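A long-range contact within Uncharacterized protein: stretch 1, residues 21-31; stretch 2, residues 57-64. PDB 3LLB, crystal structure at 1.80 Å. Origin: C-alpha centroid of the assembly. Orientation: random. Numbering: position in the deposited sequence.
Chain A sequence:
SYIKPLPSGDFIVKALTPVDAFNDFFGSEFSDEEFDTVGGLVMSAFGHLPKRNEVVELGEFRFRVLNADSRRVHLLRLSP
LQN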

# COMPACT_ATOMS: atom_id res chain seq x y z
N ALA A 21 9.61 -2.70 6.24
CA ALA A 21 8.61 -3.54 6.93
C ALA A 21 7.71 -4.24 5.96
O ALA A 21 7.49 -5.43 6.13
N PHE A 22 7.18 -3.52 4.96
CA PHE A 22 6.32 -4.13 3.96
C PHE A 22 7.02 -5.29 3.20
O PHE A 22 6.45 -6.36 3.04
N ASN A 23 8.23 -5.05 2.70
CA ASN A 23 9.00 -6.07 1.98
C ASN A 23 9.23 -7.31 2.86
O ASN A 23 9.22 -8.43 2.39
N ASP A 24 9.45 -7.09 4.14
CA ASP A 24 9.60 -8.20 5.10
C ASP A 24 8.36 -9.04 5.31
O ASP A 24 8.46 -10.29 5.41
N PHE A 25 7.21 -8.41 5.32
CA PHE A 25 5.95 -9.09 5.44
C PHE A 25 5.62 -9.82 4.17
O PHE A 25 5.17 -10.96 4.22
N PHE A 26 5.77 -9.16 3.03
CA PHE A 26 5.20 -9.69 1.80
C PHE A 26 6.17 -10.25 0.74
O PHE A 26 5.75 -10.74 -0.27
N GLY A 27 7.47 -10.17 0.98
CA GLY A 27 8.41 -10.79 0.09
C GLY A 27 8.71 -9.96 -1.13
O GLY A 27 9.45 -10.41 -2.01
N SER A 28 8.22 -8.73 -1.14
CA SER A 28 8.43 -7.78 -2.23
C SER A 28 9.81 -7.17 -2.16
O SER A 28 10.57 -7.43 -1.23
N GLU A 29 10.15 -6.41 -3.17
CA GLU A 29 11.48 -5.78 -3.26
C GLU A 29 11.37 -4.30 -3.67
O GLU A 29 12.18 -3.77 -4.44
N PHE A 30 10.39 -3.61 -3.11
CA PHE A 30 10.22 -2.17 -3.34
C PHE A 30 11.41 -1.44 -2.76
O PHE A 30 12.00 -1.89 -1.79
N SER A 31 11.83 -0.36 -3.39
CA SER A 31 13.01 0.37 -2.95
C SER A 31 12.85 1.20 -1.68
O SER A 31 12.18 2.23 -1.68
N GLU A 57 -1.57 -1.40 -9.58
CA GLU A 57 -0.75 -2.60 -9.52
C GLU A 57 0.72 -2.23 -9.58
O GLU A 57 1.17 -1.45 -10.45
N LEU A 58 1.43 -2.76 -8.60
CA LEU A 58 2.84 -2.56 -8.45
C LEU A 58 3.48 -3.88 -7.99
O LEU A 58 3.04 -4.51 -7.01
N GLY A 59 4.51 -4.30 -8.72
CA GLY A 59 5.20 -5.53 -8.38
C GLY A 59 4.20 -6.60 -8.62
O GLY A 59 3.51 -6.56 -9.66
N GLU A 60 4.12 -7.50 -7.65
CA GLU A 60 3.22 -8.67 -7.69
C GLU A 60 1.97 -8.45 -6.87
O GLU A 60 1.31 -9.40 -6.49
N PHE A 61 1.63 -7.18 -6.65
CA PHE A 61 0.46 -6.83 -5.85
C PHE A 61 -0.42 -5.80 -6.47
O PHE A 61 0.04 -4.95 -7.22
N ARG A 62 -1.71 -5.92 -6.15
CA ARG A 62 -2.70 -4.90 -6.36
C ARG A 62 -2.97 -4.13 -5.04
O ARG A 62 -3.13 -4.72 -3.95
N PHE A 63 -2.98 -2.79 -5.15
CA PHE A 63 -3.24 -1.89 -4.05
C PHE A 63 -4.51 -1.10 -4.33
O PHE A 63 -4.53 -0.30 -5.24
N ARG A 64 -5.53 -1.33 -3.52
CA ARG A 64 -6.83 -0.64 -3.64
C ARG A 64 -6.98 0.30 -2.45
O ARG A 64 -6.77 -0.12 -1.27

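A helix end packed against a beta hairpin often holds by apolar packing, with side-chain hydrogen bonds kept within each partner and aromatic rings filling the space between. The contact between residues 21-31 and 57-64 is a compact example. No hydrogen bond or salt bridge crosses it, and the 287 Å² buried, both sides summed, comes largely from phenylalanines.

The hairpin supplies Leu58, Phe61 and Phe63, all with CA-to-CB bonds directed toward the other stretch. Alternation along the strand puts Phe61 and Phe63 on the same side: Arg62, between them, stays out of reach and extends its side chain (chi1 and chi2 both t) before turning at chi3 (m). Arg62 NH2 lies 2.8 Å from OE2 of Glu57, a salt bridge whose hydrogen bond is weak because the angle at the hydrogen is only 117°. Leu58, Phe61 and Phe63 share chi1 near -60° (m).

On the helical side the choice of chi1 differs with position. Phe22, buried, adopts t (-177°), which carries its ring toward Phe63; the CZ atoms of Phe22 and Phe63 meet at 3.7 Å. The planes are near parallel, at 25°, but slid apart with centroids 5.8 Å from each other, so the rings barely overlap and touch chiefly through their tips. Phe26, one helical turn later, takes m (-54°). Its CB points toward the hairpin while the end of the side chain leads away, so the base of the residue makes the contact: Phe26 CB lies 3.7 Å from Phe61 CZ. The carbonyl O of Phe26 also sits 3.7 Å from Phe61 CZ, at the edge of the Phe61 ring. Ser28 CB adds a looser approach, 4.1 Å from Phe61 CE2.

Beyond the helix, Gly27 has positive phi, and at these backbone angles a CB would jam against the preceding carbonyl O. The chain then turns so that Phe30, with chi1 m (-65°), reaches the hairpin. Phe30 CZ comes within 3.5 Å of Leu58 O, which lies at the ring edge, while Phe30 CE1 is 4.0 Å from Leu58 CB and Phe30 CE2 is 4.3 Å from Phe63 CZ. The ring thus spans from the turn to the strand. Gly59, in the type II' turn from Leu58 to Phe61, leaves room for it: an ideal CB on Gly59 would stand 3.0 Å from Phe30 CZ, a tight fit, and the positive phi favours glycine independently.

Polar side chains secure the loop that presents Phe30. Asn23, at chi1 m (-70°), takes no part in the contact, yet Asn23 OD1 accepts from Ser28 OG at 2.7 Å and from Phe30 N at 3.2 Å, while Asn23 ND2 donates to Phe30 O at 2.9 Å. The p rotamer of Ser28 (46°) places its hydroxyl for this bond. One amide thus ties the helix to the backbone of Phe30, whose ring packs on the hairpin.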

# COMPACT_ATOMS: atom_id res chain seq x y z
CB ALA A 21 7.83 -2.72 7.86
CB PHE A 22 5.81 -3.07 3.02
CG PHE A 22 4.85 -3.56 1.98
CD1 PHE A 22 3.49 -3.40 2.15
CD2 PHE A 22 5.31 -4.13 0.81
CE1 PHE A 22 2.60 -3.87 1.19
CE2 PHE A 22 4.42 -4.62 -0.12
CZ PHE A 22 3.05 -4.43 0.07
CB ASN A 23 10.35 -5.54 1.53
CG ASN A 23 10.26 -4.54 0.44
OD1 ASN A 23 9.26 -4.44 -0.25
ND2 ASN A 23 11.33 -3.75 0.28
CB ASP A 24 10.15 -7.68 6.43
CG ASP A 24 11.68 -7.38 6.38
OD1 ASP A 24 12.38 -7.71 5.38
OD2 ASP A 24 12.18 -6.79 7.35
CB PHE A 25 4.79 -8.12 5.68
CG PHE A 25 4.70 -7.49 7.06
CD1 PHE A 25 4.49 -8.22 8.20
CD2 PHE A 25 4.66 -6.07 7.15
CE1 PHE A 25 4.33 -7.58 9.47
CE2 PHE A 25 4.52 -5.43 8.38
CZ PHE A 25 4.37 -6.17 9.54
CB PHE A 26 4.23 -8.63 1.20
CG PHE A 26 3.17 -8.15 2.20
CD1 PHE A 26 2.22 -9.03 2.66
CD2 PHE A 26 3.12 -6.85 2.64
CE1 PHE A 26 1.29 -8.65 3.56
CE2 PHE A 26 2.17 -6.47 3.53
CZ PHE A 26 1.28 -7.36 4.01
CB SER A 28 7.40 -6.65 -2.16
OG SER A 28 7.27 -6.15 -0.84
CB GLU A 29 12.44 -6.62 -4.17
CG GLU A 29 12.37 -8.15 -4.07
CD GLU A 29 13.18 -8.95 -5.22
OE1 GLU A 29 13.63 -8.40 -6.27
OE2 GLU A 29 13.37 -10.19 -5.06
CB PHE A 30 8.88 -1.69 -2.76
CG PHE A 30 7.68 -2.30 -3.44
CD1 PHE A 30 7.44 -2.04 -4.77
CD2 PHE A 30 6.82 -3.14 -2.77
CE1 PHE A 30 6.38 -2.60 -5.43
CE2 PHE A 30 5.75 -3.72 -3.43
CZ PHE A 30 5.54 -3.43 -4.77
CB SER A 31 13.48 1.31 -4.04
OG SER A 31 14.74 1.85 -3.62
CB GLU A 57 -1.15 -3.57 -10.61
CG GLU A 57 -2.63 -3.97 -10.52
CD GLU A 57 -3.02 -5.05 -11.52
OE1 GLU A 57 -2.18 -5.46 -12.41
OE2 GLU A 57 -4.19 -5.51 -11.41
CB LEU A 58 3.13 -1.51 -7.42
CG LEU A 58 2.63 -0.08 -7.61
CD1 LEU A 58 2.58 0.58 -6.23
CD2 LEU A 58 3.55 0.64 -8.61
CB GLU A 60 3.97 -9.87 -7.20
CG GLU A 60 4.96 -10.33 -8.24
CD GLU A 60 4.28 -11.10 -9.38
OE1 GLU A 60 3.70 -12.21 -9.15
OE2 GLU A 60 4.32 -10.62 -10.50
CB PHE A 61 0.90 -6.32 -4.49
CG PHE A 61 1.65 -7.33 -3.68
CD1 PHE A 61 0.97 -8.26 -2.94
CD2 PHE A 61 3.03 -7.37 -3.70
CE1 PHE A 61 1.65 -9.20 -2.21
CE2 PHE A 61 3.71 -8.34 -2.96
CZ PHE A 61 3.02 -9.24 -2.23
CB ARG A 62 -3.99 -5.52 -6.94
CG ARG A 62 -5.12 -4.48 -7.09
CD ARG A 62 -6.47 -4.99 -7.70
NE ARG A 62 -6.30 -5.61 -9.01
CZ ARG A 62 -6.17 -6.93 -9.23
NH1 ARG A 62 -6.20 -7.81 -8.21
NH2 ARG A 62 -5.99 -7.37 -10.47
CB PHE A 63 -2.10 -0.89 -3.92
CG PHE A 63 -0.74 -1.49 -3.49
CD1 PHE A 63 -0.26 -1.30 -2.23
CD2 PHE A 63 0.09 -2.15 -4.42
CE1 PHE A 63 0.99 -1.81 -1.84
CE2 PHE A 63 1.31 -2.62 -4.04
CZ PHE A 63 1.75 -2.44 -2.73
CB ARG A 64 -7.95 -1.66 -3.69
CG ARG A 64 -9.34 -1.08 -3.60
CD ARG A 64 -10.39 -2.16 -3.49
NE ARG A 64 -11.58 -1.59 -2.85
CZ ARG A 64 -12.33 -2.19 -1.92
NH1 ARG A 64 -12.06 -3.43 -1.47
NH2 ARG A 64 -13.40 -1.55 -1.43